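Local coordinates for esterase LipW (Mycobacterium marinum, PDB 3QH4), which probably hydrolyses ester bonds as a serine hydrolase of the alpha/beta hydrolase fold, at residues A50-A55 and T103-C108; G289-L294 and R302-Q307. All coordinates share one frame; numbering follows the deposited sequence.

Both contacts involve helices packed around the mixed eight-stranded sheet of an alpha/beta hydrolase, and their centres lie about 13 Å apart. Contact 1 comes first along the chain and closes before contact 2 opens: it joins the long helix 31-56, near the N terminus, to the start of helix 105-115. Contact 2 sets the short helix 290-293 against the C-terminal helix 298-315. The two meet through Gln107, whose NE2 lies 2.8 Å from Gln307 OE1, a probable hydrogen bond. Helix 105-115 therefore touches helix 31-56 through one contact and helix 298-315 beside the other, so that elements from the beginning, middle and end of the chain come together.

Contact 1 (A50-A55 and T103-C108); sequences ATETAA and TDHRQC
His105 reaches across to Thr53 with its ring NE2, which donates a hydrogen bond to Thr53 OG1 at 2.6 Å. The hydroxyl lies in the plane of the imidazole, although the N-H...O angle of 142° is well short of straight. Next to it along the ring edge, Glu52 OE1 sits 3.4 Å from His105 CD2, and carboxylate and imidazole are nearly coplanar, 22° apart. The imidazole gets there because CG stands anti to the backbone N (chi1 -177°), which sends the ring out from the first turn of helix 105-115. Histidine suits this place because its second nitrogen, ND1, is bonded to Tyr78 OH on strand 72-79, so the ring spans helix and sheet. Thr53 OG1 is in turn bonded to Ala49 O one turn back, which leaves the hydroxyl well placed to receive the imidazole N-H. A water bridges the carboxylate of Glu52 and the guanidinium of Arg106: it donates to Glu52 OE2 at 2.6 Å and accepts from Arg106 NH1 at 2.9 Å. Both ions also have direct partners, since Glu52 OE1 forms a salt bridge with Arg45, and Arg106 does so with Glu110 and Glu296. Helix 31-56 is thus joined to the hydrolase core by polar groups, and with both ring nitrogens of His105 bonded, the rotation of the imidazole is fixed.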
ATOM      1  N   ALA A  50      -0.388  19.781  -1.161  1.00 15.53           N
ATOM      2  CA  ALA A  50      -1.276  20.920  -0.929  1.00 15.78           C
ATOM      3  C   ALA A  50      -2.168  21.198  -2.148  1.00 15.98           C
ATOM      4  O   ALA A  50      -3.361  21.456  -2.015  1.00 15.87           O
ATOM      5  CB  ALA A  50      -0.467  22.188  -0.560  1.00 17.77           C
ATOM      6  N   THR A  51      -1.572  21.154  -3.339  1.00 15.06           N
ATOM      7  CA  THR A  51      -2.312  21.354  -4.590  1.00 15.66           C
ATOM      8  C   THR A  51      -3.378  20.279  -4.749  1.00 13.13           C
ATOM      9  O   THR A  51      -4.484  20.552  -5.208  1.00 12.95           O
ATOM     10  CB  THR A  51      -1.369  21.292  -5.803  1.00 16.17           C
ATOM     11  OG1 THR A  51      -0.395  22.344  -5.702  1.00 20.76           O
ATOM     12  CG2 THR A  51      -2.141  21.468  -7.088  1.00 18.77           C
ATOM     13  N   GLU A  52      -3.006  19.051  -4.391  1.00 12.34           N
ATOM     14  CA  GLU A  52      -3.897  17.906  -4.503  1.00 11.12           C
ATOM     15  C   GLU A  52      -5.098  18.021  -3.589  1.00 11.52           C
ATOM     16  O   GLU A  52      -6.222  17.744  -3.997  1.00 11.97           O
ATOM     17  CB  GLU A  52      -3.119  16.615  -4.215  1.00 11.56           C
ATOM     18  CG  GLU A  52      -2.188  16.225  -5.382  1.00 12.09           C
ATOM     19  CD  GLU A  52      -1.062  15.285  -4.965  1.00 13.33           C
ATOM     20  OE1 GLU A  52      -1.070  14.832  -3.813  1.00 14.06           O
ATOM     21  OE2 GLU A  52      -0.133  15.064  -5.779  1.00 15.82           O
ATOM     22  N   THR A  53      -4.851  18.419  -2.346  1.00 11.28           N
ATOM     23  CA  THR A  53      -5.931  18.661  -1.380  1.00 11.81           C
ATOM     24  C   THR A  53      -6.880  19.763  -1.862  1.00 12.35           C
ATOM     25  O   THR A  53      -8.102  19.622  -1.760  1.00 12.44           O
ATOM     26  CB  THR A  53      -5.325  19.033  -0.005  1.00 12.44           C
ATOM     27  OG1 THR A  53      -4.624  17.889   0.485  1.00 11.14           O
ATOM     28  CG2 THR A  53      -6.411  19.452   1.031  1.00 12.72           C
ATOM     29  N   ALA A  54      -6.313  20.842  -2.400  1.00 12.98           N
ATOM     30  CA  ALA A  54      -7.152  21.949  -2.900  1.00 14.40           C
ATOM     31  C   ALA A  54      -8.111  21.498  -3.999  1.00 14.61           C
ATOM     32  O   ALA A  54      -9.254  21.997  -4.099  1.00 15.67           O
ATOM     33  CB  ALA A  54      -6.283  23.128  -3.370  1.00 15.60           C
ATOM     34  N   ALA A  55      -7.669  20.557  -4.831  1.00 13.93           N
ATOM     35  CA  ALA A  55      -8.465  20.085  -5.959  1.00 13.79           C
ATOM     36  C   ALA A  55      -9.556  19.072  -5.566  1.00 13.66           C
ATOM     37  O   ALA A  55     -10.661  19.060  -6.144  1.00 14.40           O
ATOM     38  CB  ALA A  55      -7.550  19.488  -7.037  1.00 13.59           C
ATOM     39  N   THR A 103       3.293  10.669   0.715  1.00  7.16           N
ATOM     40  CA  THR A 103       3.733   9.766  -0.362  1.00  6.50           C
ATOM     41  C   THR A 103       2.567   9.331  -1.247  1.00  5.45           C
ATOM     42  O   THR A 103       2.600   9.523  -2.481  1.00  6.96           O
ATOM     43  CB  THR A 103       4.431   8.547   0.204  1.00  5.87           C
ATOM     44  OG1 THR A 103       5.550   8.984   1.017  1.00  6.02           O
ATOM     45  CG2 THR A 103       4.877   7.613  -0.956  1.00  7.45           C
ATOM     46  N   ASP A 104       1.551   8.748  -0.612  1.00  6.02           N
ATOM     47  CA  ASP A 104       0.374   8.227  -1.297  1.00  5.51           C
ATOM     48  C   ASP A 104      -0.835   9.113  -1.004  1.00  5.70           C
ATOM     49  O   ASP A 104      -1.982   8.647  -0.957  1.00  5.80           O
ATOM     50  CB  ASP A 104       0.089   6.795  -0.818  1.00  5.32           C
ATOM     51  CG  ASP A 104       1.031   5.771  -1.441  1.00  7.81           C
ATOM     52  OD1 ASP A 104       1.789   6.120  -2.374  1.00  9.87           O
ATOM     53  OD2 ASP A 104       0.938   4.603  -1.025  1.00  6.54           O
ATOM     54  N   HIS A 105      -0.576  10.404  -0.792  1.00  5.09           N
ATOM     55  CA  HIS A 105      -1.684  11.363  -0.540  1.00  5.84           C
ATOM     56  C   HIS A 105      -2.736  11.328  -1.674  1.00  5.17           C
ATOM     57  O   HIS A 105      -3.927  11.299  -1.389  1.00  6.61           O
ATOM     58  CB  HIS A 105      -1.063  12.749  -0.360  1.00  5.57           C
ATOM     59  CG  HIS A 105      -2.028  13.848  -0.022  1.00  7.36           C
ATOM     60  ND1 HIS A 105      -2.659  13.948   1.203  1.00  6.71           N
ATOM     61  CD2 HIS A 105      -2.390  14.947  -0.723  1.00  7.37           C
ATOM     62  CE1 HIS A 105      -3.409  15.038   1.218  1.00  7.07           C
ATOM     63  NE2 HIS A 105      -3.252  15.671   0.069  1.00  7.71           N
ATOM     64  N   ARG A 106      -2.292  11.305  -2.928  1.00  6.51           N
ATOM     65  CA  ARG A 106      -3.234  11.277  -4.052  1.00  6.42           C
ATOM     66  C   ARG A 106      -4.112  10.022  -3.964  1.00  6.37           C
ATOM     67  O   ARG A 106      -5.327  10.104  -4.110  1.00  6.44           O
ATOM     68  CB  ARG A 106      -2.505  11.327  -5.394  1.00  6.51           C
ATOM     69  CG  ARG A 106      -3.450  11.312  -6.611  1.00  5.40           C
ATOM     70  CD  ARG A 106      -4.381  12.526  -6.672  1.00  7.14           C
ATOM     71  NE  ARG A 106      -5.143  12.553  -7.935  1.00  8.37           N
ATOM     72  CZ  ARG A 106      -4.692  13.044  -9.086  1.00  9.01           C
ATOM     73  NH1 ARG A 106      -3.445  13.541  -9.189  1.00  8.88           N
ATOM     74  NH2 ARG A 106      -5.487  13.006 -10.162  1.00 10.25           N
ATOM     75  N   GLN A 107      -3.485   8.857  -3.748  1.00  5.13           N
ATOM     76  CA  GLN A 107      -4.234   7.615  -3.623  1.00  5.49           C
ATOM     77  C   GLN A 107      -5.309   7.713  -2.539  1.00  5.59           C
ATOM     78  O   GLN A 107      -6.439   7.246  -2.734  1.00  5.77           O
ATOM     79  CB  GLN A 107      -3.252   6.457  -3.360  1.00  5.60           C
ATOM     80  CG  GLN A 107      -3.864   5.086  -2.892  1.00  7.53           C
ATOM     81  CD  GLN A 107      -4.587   4.323  -4.026  1.00  6.93           C
ATOM     82  OE1 GLN A 107      -4.031   3.382  -4.607  1.00 10.43           O
ATOM     83  NE2 GLN A 107      -5.828   4.704  -4.305  1.00  9.39           N
ATOM     84  N   CYS A 108      -4.950   8.316  -1.395  1.00  5.24           N
ATOM     85  CA  CYS A 108      -5.874   8.426  -0.263  1.00  5.41           C
ATOM     86  C   CYS A 108      -7.044   9.325  -0.640  1.00  4.94           C
ATOM     87  O   CYS A 108      -8.195   9.005  -0.305  1.00  6.19           O
ATOM     88  CB  CYS A 108      -5.161   8.943   1.003  1.00  4.83           C
ATOM     89  SG  CYS A 108      -4.055   7.685   1.716  1.00  6.79           S
TER
HETATM   90  O   HOH W   1      -0.928  13.468  -7.734  1.00  8.33           O

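Contact 2 (G289-L294 and R302-Q307); sequences GFDSLL and RLFAMQ
Asp291 turns its side chain toward helix 298-315 and meets Leu303 and Phe304. Its CB already touches both residues, 3.7 Å from Leu303 CD2 and 4.0 Å from Phe304 CZ. CG comes closer still, 3.5 Å from the same leucine methyl. The carboxylate then divides: OD1 accepts a hydrogen bond from His193 NE2, on strand 189-193, while OD2 stands 3.7 Å from Phe304 CE1, its plane turned 77° from the ring. A chi1 of 58° places CG between the backbone N and the carbonyl carbon, which sets it against Leu303 CD2 while OD2 reaches Phe304 CE1. In the alpha/beta hydrolase fold the catalytic histidine lies on the loop after the last strand; His288, the probable counterpart here, comes just before this short helix, whose N-cap is Gly289. Leu303 CD2 meets the Phe290 ring as well as Asp291, and the leucine also packs on Phe283 and His193, so a buried, branched apolar residue fits the place. Phe290 extends the apolar side of the contact, its CZ 4.1 Å from Leu303 CD2 and its ring also meeting Phe283.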
ATOM      1  N   GLY A 289       4.179   1.247  -9.611  1.00  4.97           N
ATOM      2  CA  GLY A 289       4.070   2.651  -9.255  1.00  5.08           C
ATOM      3  C   GLY A 289       3.428   3.459 -10.369  1.00  5.68           C
ATOM      4  O   GLY A 289       3.493   4.687 -10.321  1.00  5.93           O
ATOM      5  N   PHE A 290       2.797   2.790 -11.355  1.00  5.21           N
ATOM      6  CA  PHE A 290       2.228   3.507 -12.525  1.00  5.57           C
ATOM      7  C   PHE A 290       1.271   4.638 -12.152  1.00  6.22           C
ATOM      8  O   PHE A 290       1.308   5.705 -12.769  1.00  7.26           O
ATOM      9  CB  PHE A 290       1.581   2.549 -13.547  1.00  4.98           C
ATOM     10  CG  PHE A 290       0.335   1.826 -13.042  1.00  4.74           C
ATOM     11  CD1 PHE A 290       0.464   0.577 -12.414  1.00  4.82           C
ATOM     12  CD2 PHE A 290      -0.952   2.381 -13.228  1.00  3.13           C
ATOM     13  CE1 PHE A 290      -0.664  -0.124 -11.986  1.00  4.83           C
ATOM     14  CE2 PHE A 290      -2.080   1.708 -12.797  1.00  3.03           C
ATOM     15  CZ  PHE A 290      -1.939   0.450 -12.162  1.00  4.85           C
ATOM     16  N   ASP A 291       0.453   4.417 -11.125  1.00  5.65           N
ATOM     17  CA  ASP A 291      -0.556   5.405 -10.756  1.00  5.49           C
ATOM     18  C   ASP A 291       0.042   6.585  -9.996  1.00  6.16           C
ATOM     19  O   ASP A 291      -0.588   7.653  -9.958  1.00  6.99           O
ATOM     20  CB  ASP A 291      -1.696   4.780  -9.958  1.00  5.24           C
ATOM     21  CG  ASP A 291      -1.195   4.112  -8.691  1.00  6.68           C
ATOM     22  OD1 ASP A 291      -0.365   3.187  -8.801  1.00  7.16           O
ATOM     23  OD2 ASP A 291      -1.588   4.553  -7.587  1.00  7.09           O
ATOM     24  N   SER A 292       1.244   6.403  -9.430  1.00  6.33           N
ATOM     25  CA  SER A 292       2.023   7.509  -8.839  1.00  7.60           C
ATOM     26  C   SER A 292       2.782   8.300  -9.897  1.00  8.36           C
ATOM     27  O   SER A 292       2.847   9.556  -9.832  1.00  8.15           O
ATOM     28  CB  SER A 292       3.006   6.946  -7.801  1.00  8.25           C
ATOM     29  OG  SER A 292       2.280   6.355  -6.732  1.00  9.89           O
ATOM     30  N   LEU A 293       3.361   7.588 -10.865  1.00  8.03           N
ATOM     31  CA  LEU A 293       4.108   8.208 -11.960  1.00  9.65           C
ATOM     32  C   LEU A 293       3.224   9.064 -12.862  1.00  9.39           C
ATOM     33  O   LEU A 293       3.660  10.133 -13.311  1.00 10.07           O
ATOM     34  CB  LEU A 293       4.854   7.159 -12.811  1.00  9.09           C
ATOM     35  CG  LEU A 293       6.017   6.423 -12.107  1.00 11.52           C
ATOM     36  CD1 LEU A 293       6.317   5.076 -12.781  1.00 15.01           C
ATOM     37  CD2 LEU A 293       7.295   7.288 -12.060  1.00 15.08           C
ATOM     38  N   LEU A 294       2.000   8.596 -13.105  1.00  8.64           N
ATOM     39  CA  LEU A 294       1.099   9.261 -14.055  1.00  9.38           C
ATOM     40  C   LEU A 294      -0.330   9.205 -13.547  1.00  8.85           C
ATOM     41  O   LEU A 294      -1.136   8.467 -14.084  1.00  7.51           O
ATOM     42  CB  LEU A 294       1.155   8.560 -15.419  1.00  9.77           C
ATOM     43  CG  LEU A 294       2.116   8.966 -16.511  1.00 15.49           C
ATOM     44  CD1 LEU A 294       1.714   8.337 -17.855  1.00 14.67           C
ATOM     45  CD2 LEU A 294       2.215  10.508 -16.642  1.00 14.99           C
ATOM     46  N   ARG A 302      -8.517   4.396 -14.324  1.00  5.78           N
ATOM     47  CA  ARG A 302      -9.288   3.146 -14.235  1.00  5.79           C
ATOM     48  C   ARG A 302      -8.975   2.396 -12.936  1.00  5.03           C
ATOM     49  O   ARG A 302      -9.869   1.793 -12.347  1.00  4.95           O
ATOM     50  CB  ARG A 302      -9.035   2.259 -15.460  1.00  6.06           C
ATOM     51  CG  ARG A 302      -9.781   2.747 -16.722  1.00  9.34           C
ATOM     52  CD  ARG A 302      -9.756   1.656 -17.823  1.00 14.01           C
ATOM     53  NE  ARG A 302      -8.448   1.579 -18.459  1.00 22.02           N
ATOM     54  CZ  ARG A 302      -8.121   2.239 -19.574  1.00 24.70           C
ATOM     55  NH1 ARG A 302      -6.892   2.136 -20.069  1.00 26.84           N
ATOM     56  NH2 ARG A 302      -9.016   3.023 -20.176  1.00 23.87           N
ATOM     57  N   LEU A 303      -7.706   2.412 -12.511  1.00  4.04           N
ATOM     58  CA  LEU A 303      -7.352   1.847 -11.197  1.00  3.85           C
ATOM     59  C   LEU A 303      -8.145   2.531 -10.072  1.00  4.84           C
ATOM     60  O   LEU A 303      -8.794   1.845  -9.276  1.00  4.42           O
ATOM     61  CB  LEU A 303      -5.815   1.966 -10.934  1.00  3.37           C
ATOM     62  CG  LEU A 303      -5.489   1.568  -9.473  1.00  4.60           C
ATOM     63  CD1 LEU A 303      -5.552   0.071  -9.280  1.00  4.35           C
ATOM     64  CD2 LEU A 303      -4.094   2.122  -9.098  1.00  4.16           C
ATOM     65  N   PHE A 304      -8.080   3.866 -10.006  1.00  4.73           N
ATOM     66  CA  PHE A 304      -8.784   4.623  -8.956  1.00  4.70           C
ATOM     67  C   PHE A 304     -10.293   4.314  -8.973  1.00  5.26           C
ATOM     68  O   PHE A 304     -10.911   4.157  -7.934  1.00  4.76           O
ATOM     69  CB  PHE A 304      -8.546   6.129  -9.082  1.00  5.63           C
ATOM     70  CG  PHE A 304      -7.079   6.556  -8.938  1.00  5.94           C
ATOM     71  CD1 PHE A 304      -6.205   5.906  -8.058  1.00  4.77           C
ATOM     72  CD2 PHE A 304      -6.600   7.635  -9.671  1.00  5.71           C
ATOM     73  CE1 PHE A 304      -4.861   6.326  -7.947  1.00  4.65           C
ATOM     74  CE2 PHE A 304      -5.274   8.067  -9.571  1.00  4.49           C
ATOM     75  CZ  PHE A 304      -4.402   7.426  -8.680  1.00  5.28           C
ATOM     76  N   ALA A 305     -10.873   4.231 -10.165  1.00  5.23           N
ATOM     77  CA  ALA A 305     -12.319   4.034 -10.286  1.00  4.43           C
ATOM     78  C   ALA A 305     -12.649   2.639  -9.775  1.00  5.44           C
ATOM     79  O   ALA A 305     -13.665   2.459  -9.082  1.00  6.15           O
ATOM     80  CB  ALA A 305     -12.760   4.223 -11.725  1.00  5.30           C
ATOM     81  N   MET A 306     -11.779   1.670 -10.104  1.00  5.27           N
ATOM     82  CA  MET A 306     -11.981   0.279  -9.725  1.00  5.09           C
ATOM     83  C   MET A 306     -11.915   0.124  -8.208  1.00  5.64           C
ATOM     84  O   MET A 306     -12.731  -0.581  -7.593  1.00  6.33           O
ATOM     85  CB  MET A 306     -10.926  -0.602 -10.411  1.00  4.28           C
ATOM     86  CG  MET A 306     -11.082  -2.073 -10.136  1.00  6.60           C
ATOM     87  SD  MET A 306      -9.770  -3.027 -10.925  1.00  6.41           S
ATOM     88  CE  MET A 306     -10.055  -2.585 -12.641  1.00  7.64           C
ATOM     89  N   GLN A 307     -10.938   0.785  -7.609  1.00  4.61           N
ATOM     90  CA  GLN A 307     -10.769   0.771  -6.162  1.00  4.89           C
ATOM     91  C   GLN A 307     -11.964   1.407  -5.490  1.00  5.60           C
ATOM     92  O   GLN A 307     -12.450   0.890  -4.492  1.00  6.55           O
ATOM     93  CB  GLN A 307      -9.511   1.548  -5.783  1.00  3.98           C
ATOM     94  CG  GLN A 307      -8.209   0.897  -6.237  1.00  4.55           C
ATOM     95  CD  GLN A 307      -7.028   1.844  -6.003  1.00  7.38           C
ATOM     96  OE1 GLN A 307      -7.164   3.059  -6.196  1.00  6.35           O
ATOM     97  NE2 GLN A 307      -5.872   1.297  -5.631  1.00  6.22           N
TER